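Local atomic coordinates of insecticidal crystal protein Cry7Cal (Bacillus thuringiensis, PDB entry 5ZI1), a protein that acts as an insecticidal crystal toxin against locusts and, like other three-domain Cry toxins, probably binds gut receptors and forms pores in cell membranes. Residues T120-K125 and L150-L155; K78-L83 and F126-F131; I172-Y176 and D237-Y241. All blocks are in the same frame, centred on the assembly; numbering follows the deposited sequence.

All three contacts involve the helical bundle of domain I of this three-domain toxin portion of a longer Cry protein; none involves a bound ligand. Contacts 1 and 2 share helix 107-127, and their centres are about 12 Å apart: residues 120-125 pack on helix 141-165, whereas the directly following residues 126-131 meet helix 73-101. Contact 3, whose centre is about 14 Å from that of contact 1, joins helix 169-202 to a loop that leads toward the beta-rich domains. Phe-175 connects these two, its CD1 lying 3.9 Å from Leu-155 CD2 and its CE1 4.0 Å from Glu-121 OE1. Contacts 2 and 3 do not touch; their nearest atoms are about 12 Å apart.

Contact 1: residues T120-K125 and L150-L155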
loop_
_atom_site.group_PDB
_atom_site.type_symbol
_atom_site.label_atom_id
_atom_site.label_comp_id
_atom_site.label_asym_id
_atom_site.label_seq_id
_atom_site.Cartn_x
_atom_site.Cartn_y
_atom_site.Cartn_z
ATOM N N THR A 120 16.296 -20.933 -15.508
ATOM C CA THR A 120 15.373 -20.562 -14.427
ATOM C C THR A 120 14.297 -19.618 -14.943
ATOM O O THR A 120 13.129 -19.719 -14.552
ATOM C CB THR A 120 16.117 -19.920 -13.247
ATOM O OG1 THR A 120 17.016 -20.868 -12.664
ATOM C CG2 THR A 120 15.141 -19.480 -12.172
ATOM N N GLU A 121 14.670 -18.711 -15.850
ATOM C CA GLU A 121 13.698 -17.770 -16.392
ATOM C C GLU A 121 12.677 -18.483 -17.270
ATOM O O GLU A 121 11.503 -18.094 -17.298
ATOM C CB GLU A 121 14.434 -16.661 -17.157
ATOM C CG GLU A 121 13.592 -15.410 -17.405
ATOM C CD GLU A 121 12.639 -15.551 -18.600
ATOM O OE1 GLU A 121 13.009 -16.262 -19.567
ATOM O OE2 GLU A 121 11.528 -14.958 -18.566
ATOM N N ASN A 122 13.102 -19.539 -17.978
ATOM C CA ASN A 122 12.153 -20.357 -18.714
ATOM C C ASN A 122 11.190 -21.077 -17.774
ATOM O O ASN A 122 10.008 -21.222 -18.104
ATOM C CB ASN A 122 12.899 -21.348 -19.616
ATOM C CG ASN A 122 13.432 -20.695 -20.922
ATOM O OD1 ASN A 122 12.979 -19.625 -21.336
ATOM N ND2 ASN A 122 14.391 -21.350 -21.558
ATOM N N LEU A 123 11.650 -21.503 -16.587
ATOM C CA LEU A 123 10.723 -22.126 -15.649
ATOM C C LEU A 123 9.592 -21.172 -15.292
ATOM O O LEU A 123 8.426 -21.575 -15.232
ATOM C CB LEU A 123 11.439 -22.601 -14.381
ATOM C CG LEU A 123 10.571 -23.506 -13.472
ATOM C CD1 LEU A 123 9.912 -24.594 -14.311
ATOM C CD2 LEU A 123 11.366 -24.154 -12.351
ATOM N N PHE A 124 9.907 -19.899 -15.073
ATOM C CA PHE A 124 8.842 -18.939 -14.802
ATOM C C PHE A 124 7.861 -18.870 -15.970
ATOM O O PHE A 124 6.645 -18.950 -15.774
ATOM C CB PHE A 124 9.437 -17.560 -14.480
ATOM C CG PHE A 124 9.896 -17.408 -13.035
ATOM C CD1 PHE A 124 8.992 -17.103 -12.030
ATOM C CD2 PHE A 124 11.228 -17.573 -12.694
ATOM C CE1 PHE A 124 9.410 -16.960 -10.706
ATOM C CE2 PHE A 124 11.662 -17.426 -11.385
ATOM C CZ PHE A 124 10.751 -17.124 -10.385
ATOM N N LYS A 125 8.372 -18.751 -17.202
ATOM C CA LYS A 125 7.481 -18.769 -18.361
ATOM C C LYS A 125 6.606 -20.007 -18.351
ATOM O O LYS A 125 5.379 -19.914 -18.465
ATOM C CB LYS A 125 8.272 -18.701 -19.652
ATOM C CG LYS A 125 8.921 -17.386 -19.897
ATOM C CD LYS A 125 9.834 -17.496 -21.113
ATOM C CE LYS A 125 10.503 -16.167 -21.403
ATOM N NZ LYS A 125 11.844 -16.418 -21.989
ATOM N N LEU A 150 8.862 -12.355 -8.340
ATOM C CA LEU A 150 10.184 -12.964 -8.469
ATOM C C LEU A 150 10.653 -12.978 -9.919
ATOM O O LEU A 150 11.838 -12.767 -10.193
ATOM C CB LEU A 150 10.170 -14.383 -7.907
ATOM C CG LEU A 150 9.913 -14.547 -6.406
ATOM C CD1 LEU A 150 9.975 -16.021 -6.051
ATOM C CD2 LEU A 150 10.918 -13.749 -5.586
ATOM N N HIS A 151 9.741 -13.237 -10.858
ATOM C CA HIS A 151 10.110 -13.312 -12.270
ATOM C C HIS A 151 10.642 -11.973 -12.754
ATOM O O HIS A 151 11.717 -11.899 -13.356
ATOM C CB HIS A 151 8.894 -13.745 -13.100
ATOM C CG HIS A 151 9.208 -14.054 -14.535
ATOM N ND1 HIS A 151 8.233 -14.127 -15.509
ATOM C CD2 HIS A 151 10.381 -14.321 -15.158
ATOM C CE1 HIS A 151 8.795 -14.422 -16.668
ATOM N NE2 HIS A 151 10.096 -14.553 -16.480
ATOM N N LEU A 152 9.905 -10.897 -12.472
ATOM C CA LEU A 152 10.337 -9.566 -12.886
ATOM C C LEU A 152 11.696 -9.220 -12.299
ATOM O O LEU A 152 12.564 -8.651 -12.989
ATOM C CB LEU A 152 9.294 -8.531 -12.463
ATOM C CG LEU A 152 8.001 -8.706 -13.249
ATOM C CD1 LEU A 152 6.951 -7.728 -12.787
ATOM C CD2 LEU A 152 8.327 -8.517 -14.709
ATOM N N PHE A 153 11.898 -9.568 -11.024
ATOM C CA PHE A 153 13.159 -9.294 -10.358
ATOM C C PHE A 153 14.284 -10.135 -10.936
ATOM O O PHE A 153 15.407 -9.642 -11.120
ATOM C CB PHE A 153 13.022 -9.554 -8.862
ATOM C CG PHE A 153 14.327 -9.589 -8.148
ATOM C CD1 PHE A 153 15.110 -8.447 -8.065
ATOM C CD2 PHE A 153 14.790 -10.760 -7.583
ATOM C CE1 PHE A 153 16.327 -8.472 -7.418
ATOM C CE2 PHE A 153 16.009 -10.785 -6.928
ATOM C CZ PHE A 153 16.777 -9.643 -6.849
ATOM N N LEU A 154 14.013 -11.413 -11.204
ATOM C CA LEU A 154 15.007 -12.245 -11.871
ATOM C C LEU A 154 15.411 -11.650 -13.222
ATOM O O LEU A 154 16.583 -11.706 -13.602
ATOM C CB LEU A 154 14.471 -13.656 -12.057
ATOM C CG LEU A 154 15.447 -14.567 -12.797
ATOM C CD1 LEU A 154 16.641 -14.789 -11.936
ATOM C CD2 LEU A 154 14.828 -15.898 -13.252
ATOM N N LEU A 155 14.452 -11.086 -13.962
ATOM C CA LEU A 155 14.764 -10.574 -15.287
ATOM C C LEU A 155 15.696 -9.376 -15.190
ATOM O O LEU A 155 16.530 -9.170 -16.079
ATOM C CB LEU A 155 13.469 -10.221 -16.035
ATOM C CG LEU A 155 12.737 -11.429 -16.644
ATOM C CD1 LEU A 155 11.258 -11.171 -16.934
ATOM C CD2 LEU A 155 13.496 -11.858 -17.912
#
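A histidine-carboxylate hydrogen bond joins two helices inside an otherwise largely apolar interface: His-151 NE2 donates to Glu-121 OE2 at 2.6 Å, with an N-H...O angle of 164°. The helices belong to the domain I bundle of the Cry toxin fold, in which helix 141-165 is the central member and helix 107-127 one of those packed around it. Their local axes run roughly antiparallel, at 150°, and approach to 10.2 Å; the CA atoms come nearest at Phe-124 and His-151, 6.3 Å apart. Both ends of the polar pair have a second partner. Glu-121 OE1 forms a salt bridge with Lys-125 NZ at 2.7 Å, one turn along the same helix, and His-151 ND1 is hydrogen-bonded to Tyr-186 OH of helix 169-202, so a third helix is drawn into the network. Beside it, Phe-124 points toward helix 141-165. Its ring is nearly parallel to the imidazole, at 3°, but slid aside so that the two barely overlap, with centroids 5.0 Å apart. Phe-124 CZ rests 3.7 Å from Leu-150 CB, and Leu-154 CD2 fills the space next to Thr-120 CG2, 3.8 Å away. One face of the imidazole is covered instead by a methylene in a CH-pi contact: Phe-124 CB sits 3.5 Å from the His-151 ring centroid, 12° off the ring normal.

Contact 2: residues K78-L83 and F126-F131; sequences KALSEL and FAMPSF
Residues 78-83 form regular alpha-helix, with Glu-82 N bonded to Lys-78 O (3.0 Å) and Leu-83 N to Ala-79 O (2.8 Å). Residues 126-130 keep helical phi/psi, but Ser-130 N reaches Ala-127 O (2.9 Å) and Phe-131 N reaches Met-128 O (2.8 Å), both three residues back; Phe-131 itself lies at -96/6. The segments run in opposite directions, with CA atoms 5.6 Å apart for Ala-79 and Ser-130 and 5.9 Å for Glu-82 and Ala-127. Glu-82 (chi1 m) points across, its CB 3.9 Å from Ala-127 CB and its OE2 3.1 Å from Phe-126 CE1. The C-terminal end of helix 107-127 and the turn that follows pack against the antiparallel, preceding helix 73-101 in the Cry domain I bundle. Phe-131 (chi1 m) turns its ring inward: CZ is 3.4 Å from Leu-83 CD2, CD1 is 4.0 Å from Ala-79 CB, and Ala-79 O meets the ring edge at CE1, 3.6 Å away. Two waters bridge the polar groups. One accepts from Lys-78 NZ (2.6 Å; side chain all t) and lies 3.3 Å from Ser-130 OG; the other donates to Glu-82 OE2 (2.7 Å) and Phe-126 O (2.9 Å) and lies 2.4 Å from Ser-130 OG.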
loop_
_atom_site.group_PDB
_atom_site.type_symbol
_atom_site.label_atom_id
_atom_site.label_comp_id
_atom_site.label_asym_id
_atom_site.label_seq_id
_atom_site.Cartn_x
_atom_site.Cartn_y
_atom_site.Cartn_z
ATOM N N LYS A 78 -0.527 -29.046 -8.534
ATOM C CA LYS A 78 0.323 -28.651 -9.641
ATOM C C LYS A 78 1.009 -27.325 -9.353
ATOM O O LYS A 78 2.200 -27.171 -9.628
ATOM C CB LYS A 78 -0.473 -28.561 -10.935
ATOM C CG LYS A 78 0.419 -28.148 -12.097
ATOM C CD LYS A 78 -0.300 -28.177 -13.426
ATOM C CE LYS A 78 0.697 -28.070 -14.572
ATOM N NZ LYS A 78 0.038 -27.645 -15.846
ATOM N N ALA A 79 0.285 -26.366 -8.773
ATOM C CA ALA A 79 0.908 -25.095 -8.422
ATOM C C ALA A 79 2.065 -25.310 -7.459
ATOM O O ALA A 79 3.182 -24.839 -7.702
ATOM C CB ALA A 79 -0.129 -24.141 -7.835
ATOM N N LEU A 80 1.829 -26.072 -6.388
ATOM C CA LEU A 80 2.874 -26.319 -5.397
ATOM C C LEU A 80 4.072 -27.018 -6.015
ATOM O O LEU A 80 5.220 -26.737 -5.655
ATOM C CB LEU A 80 2.315 -27.160 -4.244
ATOM C CG LEU A 80 1.404 -26.434 -3.269
ATOM C CD1 LEU A 80 0.779 -27.409 -2.262
ATOM C CD2 LEU A 80 2.187 -25.319 -2.550
ATOM N N SER A 81 3.822 -27.941 -6.938
ATOM C CA SER A 81 4.900 -28.684 -7.578
ATOM C C SER A 81 5.774 -27.771 -8.439
ATOM O O SER A 81 7.004 -27.912 -8.450
ATOM C CB SER A 81 4.288 -29.827 -8.398
ATOM O OG SER A 81 5.153 -30.281 -9.417
ATOM N N GLU A 82 5.162 -26.827 -9.163
ATOM C CA GLU A 82 5.948 -25.822 -9.880
ATOM C C GLU A 82 6.648 -24.878 -8.921
ATOM O O GLU A 82 7.764 -24.428 -9.207
ATOM C CB GLU A 82 5.067 -25.009 -10.818
ATOM C CG GLU A 82 4.200 -25.858 -11.696
ATOM C CD GLU A 82 4.864 -26.148 -13.013
ATOM O OE1 GLU A 82 6.090 -26.430 -13.012
ATOM O OE2 GLU A 82 4.162 -26.081 -14.054
ATOM N N LEU A 83 6.015 -24.566 -7.780
ATOM C CA LEU A 83 6.673 -23.690 -6.817
ATOM C C LEU A 83 7.919 -24.350 -6.251
ATOM O O LEU A 83 8.943 -23.686 -6.042
ATOM C CB LEU A 83 5.702 -23.285 -5.709
ATOM C CG LEU A 83 4.603 -22.300 -6.143
ATOM C CD1 LEU A 83 3.531 -22.161 -5.072
ATOM C CD2 LEU A 83 5.179 -20.921 -6.488
ATOM N N PHE A 126 7.217 -21.176 -18.170
ATOM C CA PHE A 126 6.441 -22.413 -18.107
ATOM C C PHE A 126 5.507 -22.441 -16.898
ATOM O O PHE A 126 4.378 -22.935 -16.996
ATOM C CB PHE A 126 7.384 -23.619 -18.085
ATOM C CG PHE A 126 6.678 -24.941 -17.980
ATOM C CD1 PHE A 126 6.424 -25.513 -16.735
ATOM C CD2 PHE A 126 6.258 -25.611 -19.109
ATOM C CE1 PHE A 126 5.770 -26.730 -16.638
ATOM C CE2 PHE A 126 5.607 -26.832 -19.014
ATOM C CZ PHE A 126 5.368 -27.387 -17.783
ATOM N N ALA A 127 5.950 -21.920 -15.746
ATOM C CA ALA A 127 5.204 -22.154 -14.503
ATOM C C ALA A 127 4.101 -21.137 -14.237
ATOM O O ALA A 127 3.057 -21.502 -13.691
ATOM C CB ALA A 127 6.155 -22.168 -13.311
ATOM N N MET A 128 4.316 -19.865 -14.576
ATOM C CA MET A 128 3.314 -18.833 -14.301
ATOM C C MET A 128 1.889 -19.213 -14.677
ATOM O O MET A 128 0.987 -18.940 -13.865
ATOM C CB MET A 128 3.717 -17.519 -14.994
ATOM C CG MET A 128 4.874 -16.798 -14.297
ATOM S SD MET A 128 4.602 -16.532 -12.512
ATOM C CE MET A 128 3.285 -15.313 -12.520
ATOM N N PRO A 129 1.602 -19.824 -15.850
ATOM C CA PRO A 129 0.203 -20.172 -16.152
ATOM C C PRO A 129 -0.445 -21.068 -15.109
ATOM O O PRO A 129 -1.662 -20.988 -14.920
ATOM C CB PRO A 129 0.296 -20.870 -17.524
ATOM C CG PRO A 129 1.480 -20.279 -18.156
ATOM C CD PRO A 129 2.472 -20.053 -17.024
ATOM N N SER A 130 0.318 -21.923 -14.425
ATOM C CA SER A 130 -0.266 -22.747 -13.368
ATOM C C SER A 130 -0.793 -21.916 -12.196
ATOM O O SER A 130 -1.563 -22.436 -11.378
ATOM C CB SER A 130 0.764 -23.749 -12.845
ATOM O OG SER A 130 1.294 -24.544 -13.898
ATOM N N PHE A 131 -0.395 -20.647 -12.085
ATOM C CA PHE A 131 -0.840 -19.799 -10.982
ATOM C C PHE A 131 -2.046 -18.951 -11.360
ATOM O O PHE A 131 -2.468 -18.094 -10.576
ATOM C CB PHE A 131 0.313 -18.911 -10.489
ATOM C CG PHE A 131 1.597 -19.673 -10.198
ATOM C CD1 PHE A 131 1.568 -20.900 -9.538
ATOM C CD2 PHE A 131 2.818 -19.168 -10.597
ATOM C CE1 PHE A 131 2.724 -21.590 -9.282
ATOM C CE2 PHE A 131 3.981 -19.861 -10.349
ATOM C CZ PHE A 131 3.932 -21.066 -9.691
HETATM O O HOH W 1 -1.504 -25.598 -15.267
HETATM O O HOH W 2 2.614 -24.882 -15.885
#

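Contact 3: residues I172-Y176 and D237-Y241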
loop_
_atom_site.group_PDB
_atom_site.type_symbol
_atom_site.label_atom_id
_atom_site.label_comp_id
_atom_site.label_asym_id
_atom_site.label_seq_id
_atom_site.Cartn_x
_atom_site.Cartn_y
_atom_site.Cartn_z
ATOM N N ILE A 172 20.463 -9.283 -24.185
ATOM C CA ILE A 172 20.154 -8.326 -23.120
ATOM C C ILE A 172 18.922 -7.511 -23.478
ATOM O O ILE A 172 18.035 -7.299 -22.642
ATOM C CB ILE A 172 21.369 -7.411 -22.870
ATOM C CG1 ILE A 172 22.565 -8.234 -22.408
ATOM C CG2 ILE A 172 21.033 -6.294 -21.886
ATOM C CD1 ILE A 172 23.834 -7.426 -22.343
ATOM N N ASP A 173 18.837 -7.059 -24.742
ATOM C CA ASP A 173 17.699 -6.243 -25.166
ATOM C C ASP A 173 16.416 -7.054 -25.234
ATOM O O ASP A 173 15.330 -6.506 -25.007
ATOM C CB ASP A 173 17.964 -5.602 -26.529
ATOM C CG ASP A 173 18.967 -4.453 -26.462
ATOM O OD1 ASP A 173 19.386 -4.052 -25.352
ATOM O OD2 ASP A 173 19.312 -3.921 -27.537
ATOM N N LEU A 174 16.508 -8.339 -25.578
ATOM C CA LEU A 174 15.314 -9.176 -25.605
ATOM C C LEU A 174 14.735 -9.329 -24.204
ATOM O O LEU A 174 13.532 -9.132 -23.988
ATOM C CB LEU A 174 15.650 -10.540 -26.195
ATOM C CG LEU A 174 14.463 -11.504 -26.345
ATOM C CD1 LEU A 174 13.524 -11.052 -27.464
ATOM C CD2 LEU A 174 14.958 -12.927 -26.592
ATOM N N PHE A 175 15.590 -9.657 -23.233
ATOM C CA PHE A 175 15.138 -9.831 -21.850
ATOM C C PHE A 175 14.532 -8.549 -21.294
ATOM O O PHE A 175 13.479 -8.582 -20.642
ATOM C CB PHE A 175 16.305 -10.306 -20.995
ATOM C CG PHE A 175 16.633 -11.760 -21.192
ATOM C CD1 PHE A 175 15.656 -12.730 -21.044
ATOM C CD2 PHE A 175 17.906 -12.153 -21.537
ATOM C CE1 PHE A 175 15.952 -14.065 -21.219
ATOM C CE2 PHE A 175 18.214 -13.491 -21.722
ATOM C CZ PHE A 175 17.234 -14.448 -21.566
ATOM N N TYR A 176 15.162 -7.406 -21.578
ATOM C CA TYR A 176 14.587 -6.113 -21.227
ATOM C C TYR A 176 13.170 -5.975 -21.765
ATOM O O TYR A 176 12.239 -5.661 -21.012
ATOM C CB TYR A 176 15.475 -4.975 -21.754
ATOM C CG TYR A 176 14.967 -3.613 -21.347
ATOM C CD1 TYR A 176 15.135 -3.157 -20.040
ATOM C CD2 TYR A 176 14.283 -2.797 -22.246
ATOM C CE1 TYR A 176 14.652 -1.919 -19.638
ATOM C CE2 TYR A 176 13.798 -1.548 -21.863
ATOM C CZ TYR A 176 13.991 -1.111 -20.548
ATOM O OH TYR A 176 13.526 0.127 -20.129
ATOM N N ASP A 237 12.915 -2.193 -13.730
ATOM C CA ASP A 237 13.469 -1.690 -14.987
ATOM C C ASP A 237 14.795 -1.011 -14.677
ATOM O O ASP A 237 14.834 0.151 -14.266
ATOM C CB ASP A 237 12.471 -0.731 -15.631
ATOM C CG ASP A 237 12.956 -0.141 -16.945
ATOM O OD1 ASP A 237 14.170 -0.205 -17.241
ATOM O OD2 ASP A 237 12.108 0.434 -17.668
ATOM N N ALA A 238 15.894 -1.743 -14.865
ATOM C CA ALA A 238 17.203 -1.243 -14.457
ATOM C C ALA A 238 17.726 -0.116 -15.340
ATOM O O ALA A 238 18.707 0.531 -14.962
ATOM C CB ALA A 238 18.221 -2.382 -14.442
ATOM N N ARG A 239 17.115 0.128 -16.499
ATOM C CA ARG A 239 17.506 1.291 -17.289
ATOM C C ARG A 239 16.829 2.556 -16.790
ATOM O O ARG A 239 17.455 3.620 -16.749
ATOM C CB ARG A 239 17.171 1.074 -18.761
ATOM C CG ARG A 239 18.147 0.180 -19.457
ATOM C CD ARG A 239 17.722 -0.123 -20.883
ATOM N NE ARG A 239 18.374 -1.359 -21.277
ATOM C CZ ARG A 239 18.160 -2.010 -22.412
ATOM N NH1 ARG A 239 17.303 -1.541 -23.308
ATOM N NH2 ARG A 239 18.816 -3.142 -22.636
ATOM N N THR A 240 15.544 2.458 -16.436
ATOM C CA THR A 240 14.821 3.602 -15.900
ATOM C C THR A 240 15.224 3.876 -14.458
ATOM O O THR A 240 15.169 5.026 -14.008
ATOM C CB THR A 240 13.315 3.362 -15.996
ATOM O OG1 THR A 240 12.984 2.880 -17.302
ATOM C CG2 THR A 240 12.538 4.626 -15.736
ATOM N N TYR A 241 15.671 2.850 -13.741
ATOM C CA TYR A 241 16.098 2.976 -12.347
ATOM C C TYR A 241 17.468 2.326 -12.203
ATOM O O TYR A 241 17.594 1.211 -11.670
ATOM C CB TYR A 241 15.060 2.370 -11.400
ATOM C CG TYR A 241 13.706 3.054 -11.504
ATOM C CD1 TYR A 241 12.716 2.567 -12.360
ATOM C CD2 TYR A 241 13.421 4.196 -10.763
ATOM C CE1 TYR A 241 11.474 3.204 -12.463
ATOM C CE2 TYR A 241 12.186 4.836 -10.861
ATOM C CZ TYR A 241 11.218 4.338 -11.706
ATOM O OH TYR A 241 9.996 4.988 -11.802
#
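Arg-239 reaches back from its loop to lay its guanidinium flat over the Tyr-176 ring, centres 4.0 Å apart and planes at 13°, a cation-pi stack that leaves the guanidinium edge available to acids. Arg-239 NH2 donates to Asp-173 OD1 at 2.9 Å in a salt bridge, while Arg-239 NE forms a salt bridge with Glu-159 of helix 141-165. Asp-173 OD1 also accepts from Gln-169 NE2. At the other end of the tyrosine, Asp-237 gathers donors from its own turn: OD1 takes Thr-240 N at 3.1 Å and, weakly, Arg-239 N at 3.1 Å, and OD2 takes Thr-240 OG1 at 2.6 Å. Tyr-176 OH lies 2.9 Å from Asp-237 OD2 and 3.0 Å from OD1, a weak link in which the acceptor is not settled. Farther on, Thr-240 O accepts from Arg-525, and Tyr-241 OH bonds to Glu-596 and Tyr-561. The carboxylate of Asp-237 thus organises an Asx motif within the connection from the helical domain I to the beta domains of a three-domain Cry toxin.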